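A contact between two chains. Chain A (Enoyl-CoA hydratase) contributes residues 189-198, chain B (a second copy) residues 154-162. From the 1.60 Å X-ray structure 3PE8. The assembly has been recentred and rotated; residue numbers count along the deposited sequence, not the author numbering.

Chain A 189-198: RVAASIVGNN
Chain B 154-162: RRMSLTGDY

Two helix ends from two copies of enoyl-CoA hydratase pack side by side, burying 365 Å² between the stretches: chain A is helical from Arg A189 onward, chain B from Arg B154 to Thr B159. Both helices begin earlier in their chains; their axes approach to 8.9 Å, with N-to-C directions 47° apart. The register is set by Ile A194 and Thr B159, whose CA atoms lie 4.7 Å apart. Arg A189 (chi1 m) points sideways and does not touch the chain B stretch. Next, Val A190 (chi1 t) points toward chain B; its CG2 lies over one face of the Arg B155 guanidinium, 3.5 Å from NH2, the arginine reaching it through an extended side chain (chi1 to chi3 all t). Val A190 CG1 also meets Thr B159 CG2 at 3.9 Å. Ala A191 and Ala A192 take no part. Ser A193 (chi1 m) places CB 3.8 Å from Thr B159 CB, while two waters join its OG to the Asp B161 carboxylate: each lies 2.8 Å from Ser A193 OG, one donating to Asp B161 OD2 (2.6 Å), the other to Asp B161 OD1 (2.7 Å). Ile A194 (chi1 m, chi2 t) packs CG1 3.9 Å from Thr B159 CG2 and CD1 3.9 Å from Leu B158 CB; its CA makes a CA-H...O contact with Leu B158 O at 3.6 Å. Thr B159 (chi1 p) presents its methyl here, while its hydroxyl bonds within chain B: OG1 donates to Arg B155 O (2.7 Å) and accepts from Asp B161 N (3.0 Å). Past Gly A196, Asn A197 is extended (phi/psi -88/175; chi1 m) and directs its amide at the chain B helix end, where Gly B160 turns out of the helix with positive phi (75/7).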

# COMPACT_ATOMS: atom_id res chain seq x y z
N ARG A 189 27.27 10.43 -24.09
CA ARG A 189 26.33 10.11 -25.16
C ARG A 189 24.92 10.06 -24.65
O ARG A 189 24.01 10.62 -25.29
CB ARG A 189 26.67 8.77 -25.85
CG ARG A 189 27.91 8.75 -26.65
CD ARG A 189 27.95 7.50 -27.55
NE ARG A 189 27.76 6.24 -26.79
CZ ARG A 189 28.74 5.39 -26.48
NH1 ARG A 189 30.03 5.64 -26.81
NH2 ARG A 189 28.46 4.28 -25.79
N VAL A 190 24.70 9.38 -23.51
CA VAL A 190 23.37 9.30 -22.93
C VAL A 190 22.90 10.67 -22.47
O VAL A 190 21.81 11.08 -22.78
CB VAL A 190 23.31 8.25 -21.79
CG1 VAL A 190 21.98 8.30 -21.08
CG2 VAL A 190 23.62 6.86 -22.37
N ALA A 191 23.80 11.42 -21.82
CA ALA A 191 23.46 12.76 -21.41
C ALA A 191 23.07 13.65 -22.59
O ALA A 191 22.11 14.42 -22.49
CB ALA A 191 24.61 13.36 -20.57
N ALA A 192 23.82 13.55 -23.70
CA ALA A 192 23.55 14.38 -24.86
C ALA A 192 22.18 14.06 -25.48
O ALA A 192 21.45 14.98 -25.90
CB ALA A 192 24.66 14.23 -25.90
N SER A 193 21.81 12.79 -25.49
CA SER A 193 20.47 12.41 -25.94
C SER A 193 19.37 13.04 -25.10
O SER A 193 18.40 13.55 -25.64
CB SER A 193 20.29 10.89 -25.97
OG SER A 193 21.22 10.32 -26.85
N ILE A 194 19.58 13.10 -23.80
CA ILE A 194 18.62 13.72 -22.91
C ILE A 194 18.54 15.23 -23.15
O ILE A 194 17.47 15.79 -23.24
CB ILE A 194 18.96 13.43 -21.43
CG1 ILE A 194 18.96 11.92 -21.16
CG2 ILE A 194 17.93 14.15 -20.50
CD1 ILE A 194 19.26 11.56 -19.69
N VAL A 195 19.71 15.86 -23.27
CA VAL A 195 19.85 17.31 -23.50
C VAL A 195 19.11 17.72 -24.79
O VAL A 195 18.53 18.80 -24.87
CB VAL A 195 21.33 17.73 -23.49
CG1 VAL A 195 21.55 19.17 -24.05
CG2 VAL A 195 21.89 17.63 -22.07
N GLY A 196 19.11 16.85 -25.79
CA GLY A 196 18.37 17.10 -27.04
C GLY A 196 16.84 17.07 -26.97
O GLY A 196 16.15 17.47 -27.94
N ASN A 197 16.29 16.57 -25.87
CA ASN A 197 14.85 16.50 -25.68
C ASN A 197 14.29 17.78 -25.05
O ASN A 197 15.02 18.72 -24.79
CB ASN A 197 14.53 15.26 -24.85
CG ASN A 197 14.65 14.01 -25.65
OD1 ASN A 197 15.16 12.99 -25.16
ND2 ASN A 197 14.26 14.07 -26.91
N ASN A 198 12.98 17.84 -24.93
CA ASN A 198 12.25 18.92 -24.29
C ASN A 198 12.50 18.84 -22.80
O ASN A 198 12.02 17.92 -22.14
CB ASN A 198 10.76 18.70 -24.60
CG ASN A 198 9.83 19.75 -23.97
OD1 ASN A 198 10.05 20.24 -22.87
ND2 ASN A 198 8.70 20.01 -24.65
N ARG B 154 13.89 4.59 -17.22
CA ARG B 154 14.28 5.99 -17.14
C ARG B 154 15.17 6.36 -18.32
O ARG B 154 14.95 7.40 -18.95
CB ARG B 154 14.92 6.32 -15.80
CG ARG B 154 13.90 6.20 -14.65
CD ARG B 154 14.44 6.57 -13.30
NE ARG B 154 13.50 6.21 -12.23
CZ ARG B 154 13.73 6.38 -10.94
NH1 ARG B 154 14.82 6.98 -10.51
NH2 ARG B 154 12.83 5.94 -10.06
N ARG B 155 16.11 5.49 -18.69
CA ARG B 155 16.96 5.76 -19.84
C ARG B 155 16.08 5.88 -21.10
O ARG B 155 16.28 6.81 -21.89
CB ARG B 155 18.04 4.68 -19.99
CG ARG B 155 19.00 4.94 -21.13
CD ARG B 155 20.12 3.91 -21.14
NE ARG B 155 20.83 4.01 -22.41
CZ ARG B 155 22.09 3.68 -22.61
NH1 ARG B 155 22.88 3.27 -21.64
NH2 ARG B 155 22.61 3.85 -23.82
N MET B 156 15.18 4.94 -21.34
CA MET B 156 14.29 5.01 -22.49
C MET B 156 13.49 6.31 -22.54
O MET B 156 13.45 7.02 -23.56
CB MET B 156 13.34 3.82 -22.50
CG MET B 156 14.01 2.52 -22.85
SD MET B 156 12.98 1.06 -22.78
CE MET B 156 11.87 1.39 -24.17
N SER B 157 12.83 6.64 -21.45
CA SER B 157 11.93 7.80 -21.42
C SER B 157 12.65 9.13 -21.56
O SER B 157 12.14 10.07 -22.18
CB SER B 157 11.12 7.81 -20.14
OG SER B 157 10.18 6.75 -20.16
N LEU B 158 13.86 9.22 -21.00
CA LEU B 158 14.56 10.49 -21.02
C LEU B 158 15.39 10.70 -22.30
O LEU B 158 15.60 11.84 -22.71
CB LEU B 158 15.43 10.63 -19.78
CG LEU B 158 14.65 10.45 -18.47
CD1 LEU B 158 15.64 10.49 -17.30
CD2 LEU B 158 13.43 11.45 -18.37
N THR B 159 15.85 9.61 -22.93
CA THR B 159 16.59 9.70 -24.20
C THR B 159 15.70 9.68 -25.43
O THR B 159 16.02 10.35 -26.41
CB THR B 159 17.66 8.58 -24.38
OG1 THR B 159 16.99 7.32 -24.49
CG2 THR B 159 18.74 8.58 -23.24
N GLY B 160 14.61 8.92 -25.37
CA GLY B 160 13.78 8.63 -26.53
C GLY B 160 14.37 7.62 -27.49
O GLY B 160 13.82 7.42 -28.58
N ASP B 161 15.50 7.01 -27.12
CA ASP B 161 16.21 6.09 -28.01
C ASP B 161 15.48 4.73 -28.09
O ASP B 161 14.79 4.28 -27.15
CB ASP B 161 17.63 5.76 -27.47
CG ASP B 161 18.61 6.93 -27.47
OD1 ASP B 161 18.47 7.92 -28.24
OD2 ASP B 161 19.59 6.78 -26.68
N TYR B 162 15.72 4.03 -29.19
CA TYR B 162 15.17 2.71 -29.35
C TYR B 162 15.88 1.67 -28.49
O TYR B 162 17.13 1.68 -28.34
CB TYR B 162 15.27 2.24 -30.79
CG TYR B 162 14.28 2.82 -31.75
CD1 TYR B 162 12.93 2.57 -31.60
CD2 TYR B 162 14.71 3.53 -32.86
CE1 TYR B 162 12.00 3.07 -32.49
CE2 TYR B 162 13.77 4.04 -33.79
CZ TYR B 162 12.42 3.78 -33.58
OH TYR B 162 11.48 4.26 -34.48
O HOH W 1 21.79 7.77 -25.82
O HOH W 2 19.76 10.07 -29.17